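Thiamine pyrophosphokinase (Saccharomyces cerevisiae, PDB 1IG0) transfers pyrophosphate from ATP to thiamine, making thiamine diphosphate and AMP, and is the only yeast enzyme able to synthesise this cofactor. Local coordinates at residues B[258-270]-B[288-302]. Sequence-based numbering, arbitrary orientation.
With VIB (3-(4-amino-2-methyl-pyrimidin-5-ylmethyl)-5-(2-hydroxy-ethyl)-4-methyl-thiazol-3-ium), chain C.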
loop_
_atom_site.group_PDB
_atom_site.type_symbol
_atom_site.label_atom_id
_atom_site.label_comp_id
_atom_site.label_asym_id
_atom_site.label_seq_id
_atom_site.Cartn_x
_atom_site.Cartn_y
_atom_site.Cartn_z
ATOM N N GLU B 258 5.694 0.070 12.764
ATOM C CA GLU B 258 6.653 -0.035 13.855
ATOM C C GLU B 258 7.675 -1.146 13.634
ATOM O O GLU B 258 7.325 -2.265 13.259
ATOM C CB GLU B 258 5.910 -0.230 15.188
ATOM C CG GLU B 258 5.965 -1.625 15.799
ATOM C CD GLU B 258 5.232 -1.696 17.130
ATOM O OE1 GLU B 258 5.307 -0.717 17.903
ATOM O OE2 GLU B 258 4.590 -2.729 17.413
ATOM N N ALA B 259 8.944 -0.818 13.855
ATOM C CA ALA B 259 10.025 -1.777 13.693
ATOM C C ALA B 259 9.919 -2.836 14.777
ATOM O O ALA B 259 9.314 -2.608 15.824
ATOM C CB ALA B 259 11.366 -1.071 13.790
ATOM N N THR B 260 10.504 -4.000 14.524
ATOM C CA THR B 260 10.472 -5.079 15.496
ATOM C C THR B 260 11.632 -6.032 15.254
ATOM O O THR B 260 12.562 -5.721 14.508
ATOM C CB THR B 260 9.133 -5.859 15.432
ATOM O OG1 THR B 260 9.079 -6.814 16.500
ATOM C CG2 THR B 260 8.993 -6.579 14.096
ATOM N N LEU B 261 11.571 -7.192 15.890
ATOM C CA LEU B 261 12.617 -8.190 15.764
ATOM C C LEU B 261 12.019 -9.526 15.357
ATOM O O LEU B 261 11.066 -9.999 15.976
ATOM C CB LEU B 261 13.347 -8.340 17.103
ATOM C CG LEU B 261 14.467 -9.378 17.231
ATOM C CD1 LEU B 261 15.667 -8.963 16.386
ATOM C CD2 LEU B 261 14.870 -9.502 18.695
ATOM N N VAL B 262 12.560 -10.123 14.301
ATOM C CA VAL B 262 12.082 -11.425 13.869
ATOM C C VAL B 262 12.957 -12.417 14.619
ATOM O O VAL B 262 14.066 -12.739 14.188
ATOM C CB VAL B 262 12.246 -11.634 12.351
ATOM C CG1 VAL B 262 11.729 -13.013 11.964
ATOM C CG2 VAL B 262 11.483 -10.558 11.596
ATOM N N LYS B 263 12.460 -12.879 15.760
ATOM C CA LYS B 263 13.201 -13.817 16.590
ATOM C C LYS B 263 13.594 -15.076 15.831
ATOM O O LYS B 263 14.728 -15.550 15.935
ATOM C CB LYS B 263 12.377 -14.191 17.823
ATOM C CG LYS B 263 13.069 -15.195 18.726
ATOM C CD LYS B 263 12.378 -15.319 20.071
ATOM C CE LYS B 263 13.125 -16.294 20.963
ATOM N NZ LYS B 263 14.579 -15.967 21.003
ATOM N N GLU B 264 12.654 -15.615 15.063
ATOM C CA GLU B 264 12.917 -16.822 14.297
ATOM C C GLU B 264 11.775 -17.215 13.373
ATOM O O GLU B 264 10.603 -16.988 13.674
ATOM C CB GLU B 264 13.212 -17.989 15.249
ATOM C CG GLU B 264 13.051 -19.368 14.619
ATOM C CD GLU B 264 13.281 -20.495 15.606
ATOM O OE1 GLU B 264 12.763 -20.408 16.739
ATOM O OE2 GLU B 264 13.967 -21.474 15.244
ATOM N N THR B 265 12.139 -17.794 12.235
ATOM C CA THR B 265 11.171 -18.284 11.269
ATOM C C THR B 265 11.663 -19.655 10.840
ATOM O O THR B 265 12.867 -19.908 10.803
ATOM C CB THR B 265 11.070 -17.391 10.015
ATOM O OG1 THR B 265 12.296 -17.452 9.275
ATOM C CG2 THR B 265 10.775 -15.957 10.412
ATOM N N ARG B 266 10.723 -20.543 10.547
ATOM C CA ARG B 266 11.035 -21.890 10.096
ATOM C C ARG B 266 10.036 -22.203 8.994
ATOM O O ARG B 266 8.828 -22.122 9.209
ATOM C CB ARG B 266 10.875 -22.901 11.239
ATOM C CG ARG B 266 11.855 -22.737 12.390
ATOM C CD ARG B 266 11.662 -23.846 13.422
ATOM N NE ARG B 266 12.644 -23.780 14.502
ATOM C CZ ARG B 266 12.718 -24.654 15.503
ATOM N NH1 ARG B 266 11.869 -25.671 15.570
ATOM N NH2 ARG B 266 13.644 -24.508 16.444
ATOM N N GLY B 267 10.529 -22.536 7.807
ATOM C CA GLY B 267 9.622 -22.855 6.722
ATOM C C GLY B 267 9.530 -21.817 5.621
ATOM O O GLY B 267 8.642 -21.894 4.775
ATOM N N LEU B 268 10.429 -20.839 5.635
ATOM C CA LEU B 268 10.454 -19.809 4.601
ATOM C C LEU B 268 11.708 -20.044 3.761
ATOM O O LEU B 268 12.741 -20.453 4.293
ATOM C CB LEU B 268 10.508 -18.411 5.229
ATOM C CG LEU B 268 9.287 -17.900 6.003
ATOM C CD1 LEU B 268 9.620 -16.559 6.647
ATOM C CD2 LEU B 268 8.096 -17.761 5.064
ATOM N N LYS B 269 11.613 -19.798 2.456
ATOM C CA LYS B 269 12.752 -19.987 1.560
ATOM C C LYS B 269 13.984 -19.356 2.193
ATOM O O LYS B 269 15.089 -19.888 2.100
ATOM C CB LYS B 269 12.471 -19.345 0.201
ATOM C CG LYS B 269 13.620 -19.455 -0.791
ATOM C CD LYS B 269 13.966 -20.895 -1.136
ATOM C CE LYS B 269 15.096 -20.943 -2.158
ATOM N NZ LYS B 269 15.496 -22.338 -2.491
ATOM N N TRP B 270 13.774 -18.214 2.839
ATOM C CA TRP B 270 14.836 -17.503 3.531
ATOM C C TRP B 270 14.413 -17.358 4.990
ATOM O O TRP B 270 13.629 -16.472 5.333
ATOM C CB TRP B 270 15.054 -16.126 2.899
ATOM C CG TRP B 270 15.732 -16.193 1.563
ATOM C CD1 TRP B 270 17.076 -16.259 1.324
ATOM C CD2 TRP B 270 15.094 -16.227 0.280
ATOM N NE1 TRP B 270 17.315 -16.335 -0.029
ATOM C CE2 TRP B 270 16.116 -16.323 -0.693
ATOM C CE3 TRP B 270 13.757 -16.199 -0.142
ATOM C CZ2 TRP B 270 15.841 -16.376 -2.065
ATOM C CZ3 TRP B 270 13.485 -16.254 -1.511
ATOM C CH2 TRP B 270 14.524 -16.346 -2.453
ATOM N N ASN B 288 9.570 -13.370 -0.270
ATOM C CA ASN B 288 9.953 -14.610 0.389
ATOM C C ASN B 288 8.899 -15.605 -0.084
ATOM O O ASN B 288 8.037 -15.256 -0.893
ATOM C CB ASN B 288 9.887 -14.463 1.911
ATOM C CG ASN B 288 10.865 -15.382 2.633
ATOM O OD1 ASN B 288 11.084 -16.526 2.229
ATOM N ND2 ASN B 288 11.445 -14.885 3.719
ATOM N N ARG B 289 8.956 -16.838 0.403
ATOM C CA ARG B 289 7.973 -17.836 0.003
ATOM C C ARG B 289 8.010 -19.016 0.963
ATOM O O ARG B 289 9.032 -19.282 1.594
ATOM C CB ARG B 289 8.254 -18.321 -1.427
ATOM C CG ARG B 289 9.381 -19.337 -1.526
ATOM C CD ARG B 289 9.713 -19.686 -2.962
ATOM N NE ARG B 289 10.399 -18.592 -3.636
ATOM C CZ ARG B 289 11.542 -18.723 -4.298
ATOM N NH1 ARG B 289 12.136 -19.907 -4.377
ATOM N NH2 ARG B 289 12.089 -17.669 -4.886
ATOM N N PHE B 290 6.888 -19.716 1.079
ATOM C CA PHE B 290 6.799 -20.877 1.956
ATOM C C PHE B 290 7.552 -22.061 1.349
ATOM O O PHE B 290 7.460 -22.314 0.147
ATOM C CB PHE B 290 5.335 -21.287 2.151
ATOM C CG PHE B 290 4.482 -20.245 2.820
ATOM C CD1 PHE B 290 3.182 -20.019 2.379
ATOM C CD2 PHE B 290 4.957 -19.515 3.907
ATOM C CE1 PHE B 290 2.365 -19.085 3.007
ATOM C CE2 PHE B 290 4.146 -18.576 4.544
ATOM C CZ PHE B 290 2.847 -18.362 4.093
ATOM N N VAL B 291 8.299 -22.783 2.178
ATOM C CA VAL B 291 9.022 -23.962 1.715
ATOM C C VAL B 291 8.659 -25.136 2.611
ATOM O O VAL B 291 8.953 -26.288 2.297
ATOM C CB VAL B 291 10.554 -23.758 1.729
ATOM C CG1 VAL B 291 10.933 -22.692 0.718
ATOM C CG2 VAL B 291 11.030 -23.380 3.125
ATOM N N GLY B 292 8.018 -24.833 3.737
ATOM C CA GLY B 292 7.597 -25.883 4.642
ATOM C C GLY B 292 6.520 -26.689 3.943
ATOM O O GLY B 292 5.597 -26.118 3.361
ATOM N N ASP B 293 6.642 -28.012 3.982
ATOM C CA ASP B 293 5.674 -28.897 3.340
ATOM C C ASP B 293 4.224 -28.526 3.622
ATOM O O ASP B 293 3.421 -28.379 2.698
ATOM C CB ASP B 293 5.896 -30.342 3.795
ATOM C CG ASP B 293 6.895 -31.083 2.937
ATOM O OD1 ASP B 293 7.256 -32.219 3.312
ATOM O OD2 ASP B 293 7.311 -30.544 1.890
ATOM N N ASN B 294 3.894 -28.368 4.899
ATOM C CA ASN B 294 2.525 -28.064 5.297
ATOM C C ASN B 294 2.365 -26.917 6.290
ATOM O O ASN B 294 1.247 -26.626 6.715
ATOM C CB ASN B 294 1.890 -29.310 5.904
ATOM C CG ASN B 294 2.649 -29.805 7.120
ATOM O OD1 ASN B 294 3.713 -30.413 6.996
ATOM N ND2 ASN B 294 2.116 -29.527 8.303
ATOM N N CYS B 295 3.461 -26.274 6.677
ATOM C CA CYS B 295 3.359 -25.171 7.624
ATOM C C CYS B 295 4.616 -24.318 7.725
ATOM O O CYS B 295 5.718 -24.763 7.400
ATOM C CB CYS B 295 2.982 -25.701 9.013
ATOM S SG CYS B 295 4.162 -26.861 9.740
ATOM N N CYS B 296 4.426 -23.083 8.174
ATOM C CA CYS B 296 5.506 -22.123 8.342
ATOM C C CYS B 296 5.372 -21.475 9.716
ATOM O O CYS B 296 4.270 -21.117 10.134
ATOM C CB CYS B 296 5.426 -21.057 7.248
ATOM S SG CYS B 296 6.631 -19.733 7.407
ATOM N N PHE B 297 6.492 -21.328 10.414
ATOM C CA PHE B 297 6.497 -20.733 11.745
ATOM C C PHE B 297 7.170 -19.368 11.731
ATOM O O PHE B 297 8.278 -19.219 11.217
ATOM C CB PHE B 297 7.231 -21.656 12.723
ATOM C CG PHE B 297 7.309 -21.125 14.128
ATOM C CD1 PHE B 297 6.164 -21.008 14.912
ATOM C CD2 PHE B 297 8.536 -20.751 14.671
ATOM C CE1 PHE B 297 6.241 -20.531 16.222
ATOM C CE2 PHE B 297 8.626 -20.272 15.978
ATOM C CZ PHE B 297 7.477 -20.161 16.756
ATOM N N ILE B 298 6.491 -18.374 12.294
ATOM C CA ILE B 298 7.031 -17.021 12.363
ATOM C C ILE B 298 6.918 -16.504 13.791
ATOM O O ILE B 298 5.823 -16.428 14.349
ATOM C CB ILE B 298 6.278 -16.064 11.414
ATOM C CG1 ILE B 298 6.485 -16.511 9.965
ATOM C CG2 ILE B 298 6.784 -14.634 11.599
ATOM C CD1 ILE B 298 5.681 -15.729 8.948
ATOM N N ASP B 299 8.059 -16.154 14.377
ATOM C CA ASP B 299 8.104 -15.658 15.746
ATOM C C ASP B 299 8.690 -14.252 15.788
ATOM O O ASP B 299 9.897 -14.067 15.616
ATOM C CB ASP B 299 8.951 -16.598 16.608
ATOM C CG ASP B 299 8.966 -16.201 18.073
ATOM O OD1 ASP B 299 8.387 -15.149 18.414
ATOM O OD2 ASP B 299 9.558 -16.942 18.884
ATOM N N THR B 300 7.830 -13.266 16.011
ATOM C CA THR B 300 8.259 -11.875 16.083
ATOM C C THR B 300 8.053 -11.312 17.485
ATOM O O THR B 300 7.205 -11.790 18.238
ATOM C CB THR B 300 7.490 -10.996 15.076
ATOM O OG1 THR B 300 6.078 -11.162 15.271
ATOM C CG2 THR B 300 7.861 -11.376 13.651
ATOM N N LYS B 301 8.839 -10.294 17.823
ATOM C CA LYS B 301 8.768 -9.648 19.132
ATOM C C LYS B 301 7.460 -8.874 19.282
ATOM O O LYS B 301 6.875 -8.821 20.365
ATOM C CB LYS B 301 9.954 -8.697 19.298
ATOM C CG LYS B 301 10.170 -8.195 20.712
ATOM C CD LYS B 301 11.293 -7.174 20.739
ATOM C CE LYS B 301 11.856 -7.003 22.136
ATOM N NZ LYS B 301 12.501 -8.260 22.604
ATOM N N ASP B 302 7.017 -8.266 18.187
ATOM C CA ASP B 302 5.775 -7.502 18.171
ATOM C C ASP B 302 4.949 -7.959 16.975
ATOM O O ASP B 302 5.485 -8.566 16.048
ATOM C CB ASP B 302 6.064 -6.003 18.044
ATOM C CG ASP B 302 7.059 -5.507 19.077
ATOM O OD1 ASP B 302 8.274 -5.525 18.792
ATOM O OD2 ASP B 302 6.627 -5.110 20.179
HETATM C CM2 VIB C . 15.301 -12.355 4.726
HETATM N N4A VIB C . 16.902 -12.862 0.064
HETATM C CM4 VIB C . 13.705 -13.151 -3.899
HETATM O O1 VIB C . 12.812 -8.635 -4.971
HETATM C C7 VIB C . 12.898 -9.813 -5.781
HETATM C C6 VIB C . 14.225 -10.557 -5.476
HETATM C C2 VIB C . 14.755 -10.571 -1.610
HETATM S S1 VIB C . 14.925 -9.353 -2.912
HETATM C C5 VIB C . 14.392 -10.716 -3.967
HETATM C C4 VIB C . 14.162 -11.851 -3.254
HETATM N N3 VIB C . 14.380 -11.712 -1.992
HETATM C C7A VIB C . 14.201 -12.809 -0.999
HETATM C C4A VIB C . 15.824 -12.724 0.961
HETATM N N3A VIB C . 16.084 -12.615 2.344
HETATM C C2A VIB C . 15.024 -12.474 3.254
HETATM N N1A VIB C . 13.700 -12.449 2.778
HETATM C C6A VIB C . 13.436 -12.558 1.398
HETATM C C5A VIB C . 14.494 -12.698 0.482
HETATM O O HOH W 1 11.589 -18.984 18.759
#
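Arg266 and Phe297 form a hydrogen-bonded antiparallel pair, Phe297 N meeting Arg266 O at 2.7 Å and nearly straight (176°). Glu264 pairs likewise with Asp299, and because Lys263 faces Asp299 too, strand 260-266 carries a classic beta bulge. Beyond the ladder, Gly267 O takes Val291 N (2.8 Å) and Gly292 N from one face of its carbonyl plane.

Side-chain bonds close both ends. With CG swung anti to the backbone N (chi1 -152°), Asn288 bonds twice to the Trp270 backbone: ND2 gives a straight bond to Trp270 O (3.1 Å), while OD1 accepts Trp270 N and Arg289 N. At the far end Thr260 OG1 donates to the anti lone pair of Asp302 OD1 (2.8 Å). Midway, a water donates to both Glu264 OE1 and Asp299 OD2.

Leu268 CD2 touches Cys296 SG (3.4 Å) and Phe290 CD2. Thiamine and Lys269 CG cover opposite faces of the Trp270 indole; Asn288 OD1 sits in plane at its edge, the amide turned 66° from the ring. Lys269 and Arg289 run side by side, both salt-bridged to Glu10, Lys269 NZ also bonding Asn8 O.

In this vitamin B1-binding beta sandwich, strands 275-277 and 235-238 flank the pair, Leu268 and Phe290 pack on strand 248-254 of the other sheet, and Tyr123 of the second subunit meets Trp270 edge-to-face while that subunit's Gln122 O hydrogen-bonds the thiamine.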